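Local coordinates for LPS-assembly lipoprotein (Caulobacter crescentus, PDB 4KWY) that is a putative LptE-family lipoprotein that probably takes part in assembling lipopolysaccharide at the outer membrane, at residues 66-77 against 89-100. Numbering follows the deposited sequence.
Sequences NRFELRMSVDWR and KGRTDVSVTYDS
The carboxylate of D93 gathers two arginines and a serine from its own face of the sheet. R71 NE meets D93 OD1 at 2.7 Å nearly along the C-O axis, the oxygen lying out of the guanidinium plane; S73 OG donates to the same oxygen from above the carboxylate plane, on the side away from R71. R91, though poorly ordered, bends at CG (chi2 63°) and grips D93 OD2 side-on with NE and NH2, its NH1 reaching weakly to D75 OD2. The shared anion probably offsets the closeness of the two guanidinium groups. On the other face, the W76 indole lies across the glycine opposite it, G90 CA sitting 3.8 Å from the centroid of the six-membered ring, and W76 NE1 donates to T92 OG1 (2.9 Å) within the ring plane. A leucine in place of W76 would probably leave T92 OG1 without this donor and uncover G90. F68 CB lies over one face of the Y98 ring, 3.7 Å from its centroid; the two rings are nearly parallel but slid apart. Helix 104-135 packs against W76, T92 and Y98. Charged and polar on one face, largely apolar on the other, this long antiparallel hairpin is consistent with the helix-backed beta sheet of an LptE-like fold.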
loop_
_atom_site.group_PDB
_atom_site.type_symbol
_atom_site.label_atom_id
_atom_site.label_comp_id
_atom_site.label_asym_id
_atom_site.label_seq_id
_atom_site.Cartn_x
_atom_site.Cartn_y
_atom_site.Cartn_z
ATOM N N ASN A 66 -3.041 -11.341 -23.987
ATOM C CA ASN A 66 -3.490 -11.440 -22.603
ATOM C C ASN A 66 -2.498 -10.804 -21.616
ATOM O O ASN A 66 -2.384 -11.311 -20.509
ATOM C CB ASN A 66 -3.822 -12.906 -22.207
ATOM C CG ASN A 66 -5.129 -13.447 -22.778
ATOM O OD1 ASN A 66 -6.142 -12.742 -22.904
ATOM N ND2 ASN A 66 -5.159 -14.737 -23.081
ATOM N N ARG A 67 -1.797 -9.694 -22.005
ATOM C CA ARG A 67 -0.939 -8.939 -21.077
ATOM C C ARG A 67 -1.719 -7.710 -20.615
ATOM O O ARG A 67 -2.303 -7.002 -21.432
ATOM C CB ARG A 67 0.456 -8.546 -21.623
ATOM C CG ARG A 67 1.246 -7.682 -20.584
ATOM C CD ARG A 67 2.714 -7.414 -20.873
ATOM N NE ARG A 67 3.473 -8.665 -20.915
ATOM C CZ ARG A 67 4.519 -8.877 -21.701
ATOM N NH1 ARG A 67 4.983 -7.906 -22.475
ATOM N NH2 ARG A 67 5.110 -10.061 -21.722
ATOM N N PHE A 68 -1.737 -7.462 -19.316
ATOM C CA PHE A 68 -2.496 -6.354 -18.763
ATOM C C PHE A 68 -1.642 -5.469 -17.903
ATOM O O PHE A 68 -0.682 -5.958 -17.316
ATOM C CB PHE A 68 -3.653 -6.905 -17.922
ATOM C CG PHE A 68 -4.803 -7.444 -18.728
ATOM C CD1 PHE A 68 -4.758 -8.727 -19.272
ATOM C CD2 PHE A 68 -5.932 -6.670 -18.955
ATOM C CE1 PHE A 68 -5.814 -9.209 -20.050
ATOM C CE2 PHE A 68 -6.975 -7.143 -19.752
ATOM C CZ PHE A 68 -6.918 -8.414 -20.273
ATOM N N GLU A 69 -1.986 -4.162 -17.829
ATOM C CA GLU A 69 -1.313 -3.211 -16.945
ATOM C C GLU A 69 -2.295 -2.758 -15.894
ATOM O O GLU A 69 -3.425 -2.398 -16.195
ATOM C CB GLU A 69 -0.680 -2.015 -17.655
ATOM C CG GLU A 69 0.225 -1.225 -16.708
ATOM C CD GLU A 69 0.979 -0.042 -17.285
ATOM O OE1 GLU A 69 0.341 1.010 -17.520
ATOM O OE2 GLU A 69 2.220 -0.141 -17.432
ATOM N N LEU A 70 -1.865 -2.818 -14.650
ATOM C CA LEU A 70 -2.663 -2.463 -13.510
ATOM C C LEU A 70 -1.967 -1.339 -12.756
ATOM O O LEU A 70 -0.752 -1.369 -12.560
ATOM C CB LEU A 70 -2.782 -3.724 -12.687
ATOM C CG LEU A 70 -3.671 -3.696 -11.487
ATOM C CD1 LEU A 70 -5.090 -4.068 -11.860
ATOM C CD2 LEU A 70 -3.167 -4.702 -10.540
ATOM N N ARG A 71 -2.736 -0.319 -12.387
ATOM C CA ARG A 71 -2.200 0.853 -11.722
ATOM C C ARG A 71 -2.788 1.054 -10.340
ATOM O O ARG A 71 -4.000 1.006 -10.150
ATOM C CB ARG A 71 -2.433 2.095 -12.574
ATOM C CG ARG A 71 -1.619 3.276 -12.105
ATOM C CD ARG A 71 -1.550 4.317 -13.173
ATOM N NE ARG A 71 -1.228 5.622 -12.603
ATOM C CZ ARG A 71 -1.875 6.745 -12.890
ATOM N NH1 ARG A 71 -2.899 6.731 -13.735
ATOM N NH2 ARG A 71 -1.504 7.890 -12.334
HETATM N N MSE A 72 -1.903 1.232 -9.367
HETATM C CA MSE A 72 -2.327 1.514 -8.013
HETATM C C MSE A 72 -1.907 2.943 -7.685
HETATM O O MSE A 72 -0.712 3.239 -7.587
HETATM C CB MSE A 72 -1.789 0.514 -6.989
HETATM C CG MSE A 72 -2.303 0.848 -5.581
HETATM SE SE MSE A 72 -1.731 -0.378 -4.271
HETATM C CE MSE A 72 -3.429 -0.886 -3.694
ATOM N N SER A 73 -2.915 3.811 -7.498
ATOM C CA SER A 73 -2.751 5.215 -7.142
ATOM C C SER A 73 -3.241 5.406 -5.731
ATOM O O SER A 73 -4.379 5.035 -5.416
ATOM C CB SER A 73 -3.527 6.093 -8.108
ATOM O OG SER A 73 -3.072 5.851 -9.423
ATOM N N VAL A 74 -2.368 5.926 -4.854
ATOM C CA VAL A 74 -2.707 6.090 -3.439
ATOM C C VAL A 74 -2.319 7.459 -2.939
ATOM O O VAL A 74 -1.153 7.836 -2.985
ATOM C CB VAL A 74 -2.018 5.021 -2.520
ATOM C CG1 VAL A 74 -2.751 4.883 -1.185
ATOM C CG2 VAL A 74 -1.834 3.669 -3.214
ATOM N N ASP A 75 -3.277 8.152 -2.369
ATOM C CA ASP A 75 -3.047 9.386 -1.625
ATOM C C ASP A 75 -3.104 8.981 -0.194
ATOM O O ASP A 75 -4.017 8.243 0.164
ATOM C CB ASP A 75 -4.085 10.476 -1.952
ATOM C CG ASP A 75 -3.796 11.188 -3.252
ATOM O OD1 ASP A 75 -2.791 11.928 -3.315
ATOM O OD2 ASP A 75 -4.576 11.016 -4.197
ATOM N N TRP A 76 -2.123 9.381 0.620
ATOM C CA TRP A 76 -2.142 8.988 2.020
ATOM C C TRP A 76 -1.725 10.133 2.963
ATOM O O TRP A 76 -0.916 10.985 2.597
ATOM C CB TRP A 76 -1.283 7.731 2.236
ATOM C CG TRP A 76 0.097 7.813 1.676
ATOM C CD1 TRP A 76 0.511 7.427 0.431
ATOM C CD2 TRP A 76 1.260 8.286 2.360
ATOM N NE1 TRP A 76 1.866 7.629 0.297
ATOM C CE2 TRP A 76 2.354 8.157 1.467
ATOM C CE3 TRP A 76 1.482 8.819 3.646
ATOM C CZ2 TRP A 76 3.652 8.538 1.816
ATOM C CZ3 TRP A 76 2.778 9.154 4.011
ATOM C CH2 TRP A 76 3.845 9.029 3.096
ATOM N N ARG A 77 -2.292 10.116 4.188
ATOM C CA ARG A 77 -2.065 11.080 5.284
ATOM C C ARG A 77 -1.624 10.369 6.545
ATOM O O ARG A 77 -2.260 9.390 6.940
ATOM C CB ARG A 77 -3.356 11.855 5.615
ATOM C CG ARG A 77 -3.881 12.679 4.504
ATOM C CD ARG A 77 -5.147 13.388 4.888
ATOM N NE ARG A 77 -5.990 13.502 3.693
ATOM C CZ ARG A 77 -6.014 14.556 2.881
ATOM N NH1 ARG A 77 -5.313 15.645 3.172
ATOM N NH2 ARG A 77 -6.785 14.550 1.800
ATOM N N LYS A 89 2.280 13.565 4.817
ATOM C CA LYS A 89 1.416 13.030 3.760
ATOM C C LYS A 89 2.259 12.589 2.518
ATOM O O LYS A 89 3.497 12.739 2.494
ATOM C CB LYS A 89 0.287 14.027 3.403
ATOM C CG LYS A 89 0.608 15.187 2.478
ATOM C CD LYS A 89 -0.692 15.933 2.212
ATOM C CE LYS A 89 -0.611 16.997 1.146
ATOM N NZ LYS A 89 -1.903 17.736 0.997
ATOM N N GLY A 90 1.583 11.995 1.541
ATOM C CA GLY A 90 2.221 11.540 0.320
ATOM C C GLY A 90 1.245 11.066 -0.731
ATOM O O GLY A 90 0.026 10.984 -0.505
ATOM N N ARG A 91 1.810 10.786 -1.916
ATOM C CA ARG A 91 1.151 10.237 -3.093
ATOM C C ARG A 91 2.061 9.140 -3.619
ATOM O O ARG A 91 3.271 9.326 -3.670
ATOM C CB ARG A 91 0.849 11.333 -4.132
ATOM C CG ARG A 91 0.356 10.843 -5.509
ATOM C CD ARG A 91 -0.973 10.088 -5.514
ATOM N NE ARG A 91 -1.284 9.593 -6.859
ATOM C CZ ARG A 91 -2.361 9.932 -7.566
ATOM N NH1 ARG A 91 -3.277 10.740 -7.048
ATOM N NH2 ARG A 91 -2.541 9.449 -8.786
ATOM N N THR A 92 1.506 7.966 -3.887
ATOM C CA THR A 92 2.268 6.803 -4.379
ATOM C C THR A 92 1.530 6.269 -5.606
ATOM O O THR A 92 0.324 6.069 -5.572
ATOM C CB THR A 92 2.426 5.756 -3.222
ATOM O OG1 THR A 92 2.973 6.409 -2.082
ATOM C CG2 THR A 92 3.300 4.563 -3.580
ATOM N N ASP A 93 2.249 6.071 -6.682
ATOM C CA ASP A 93 1.709 5.534 -7.925
ATOM C C ASP A 93 2.563 4.372 -8.348
ATOM O O ASP A 93 3.743 4.551 -8.621
ATOM C CB ASP A 93 1.683 6.605 -9.023
ATOM C CG ASP A 93 0.293 7.068 -9.396
ATOM O OD1 ASP A 93 -0.395 6.334 -10.135
ATOM O OD2 ASP A 93 -0.072 8.202 -9.017
ATOM N N VAL A 94 1.981 3.172 -8.372
ATOM C CA VAL A 94 2.689 1.949 -8.745
ATOM C C VAL A 94 1.989 1.289 -9.951
ATOM O O VAL A 94 0.754 1.223 -9.985
ATOM C CB VAL A 94 2.768 0.988 -7.525
ATOM C CG1 VAL A 94 3.318 -0.378 -7.936
ATOM C CG2 VAL A 94 3.629 1.584 -6.418
ATOM N N SER A 95 2.776 0.758 -10.893
ATOM C CA SER A 95 2.256 0.021 -12.055
ATOM C C SER A 95 2.869 -1.347 -12.141
ATOM O O SER A 95 4.057 -1.494 -11.917
ATOM C CB SER A 95 2.527 0.768 -13.354
ATOM O OG SER A 95 1.529 1.760 -13.489
ATOM N N VAL A 96 2.043 -2.354 -12.442
ATOM C CA VAL A 96 2.456 -3.733 -12.657
ATOM C C VAL A 96 1.788 -4.249 -13.935
ATOM O O VAL A 96 0.772 -3.701 -14.395
ATOM C CB VAL A 96 2.166 -4.679 -11.455
ATOM C CG1 VAL A 96 2.892 -4.237 -10.207
ATOM C CG2 VAL A 96 0.672 -4.835 -11.190
ATOM N N THR A 97 2.373 -5.300 -14.507
ATOM C CA THR A 97 1.816 -6.036 -15.617
ATOM C C THR A 97 1.588 -7.470 -15.139
ATOM O O THR A 97 2.225 -7.925 -14.180
ATOM C CB THR A 97 2.666 -5.971 -16.890
ATOM O OG1 THR A 97 3.912 -6.606 -16.668
ATOM C CG2 THR A 97 2.824 -4.551 -17.452
ATOM N N TYR A 98 0.628 -8.154 -15.762
ATOM C CA TYR A 98 0.364 -9.568 -15.525
ATOM C C TYR A 98 -0.001 -10.160 -16.824
ATOM O O TYR A 98 -0.585 -9.487 -17.687
ATOM C CB TYR A 98 -0.676 -9.870 -14.426
ATOM C CG TYR A 98 -2.062 -9.313 -14.650
ATOM C CD1 TYR A 98 -3.035 -10.056 -15.319
ATOM C CD2 TYR A 98 -2.429 -8.071 -14.129
ATOM C CE1 TYR A 98 -4.332 -9.567 -15.484
ATOM C CE2 TYR A 98 -3.718 -7.563 -14.307
ATOM C CZ TYR A 98 -4.671 -8.321 -14.968
ATOM O OH TYR A 98 -5.930 -7.827 -15.174
ATOM N N ASP A 99 0.436 -11.396 -17.008
ATOM C CA ASP A 99 0.161 -12.097 -18.235
ATOM C C ASP A 99 -0.970 -13.075 -17.967
ATOM O O ASP A 99 -0.757 -14.125 -17.364
ATOM C CB ASP A 99 1.439 -12.763 -18.783
ATOM C CG ASP A 99 2.303 -11.843 -19.640
ATOM O OD1 ASP A 99 2.529 -10.699 -19.235
ATOM O OD2 ASP A 99 2.778 -12.292 -20.696
ATOM N N SER A 100 -2.193 -12.683 -18.366
ATOM C CA SER A 100 -3.436 -13.461 -18.230
ATOM C C SER A 100 -3.415 -14.763 -19.088
ATOM O O SER A 100 -2.413 -15.116 -19.723
ATOM C CB SER A 100 -4.643 -12.596 -18.601
ATOM O OG SER A 100 -5.825 -13.002 -17.935
HETATM O O HOH W 1 -1.706 13.949 -1.085
#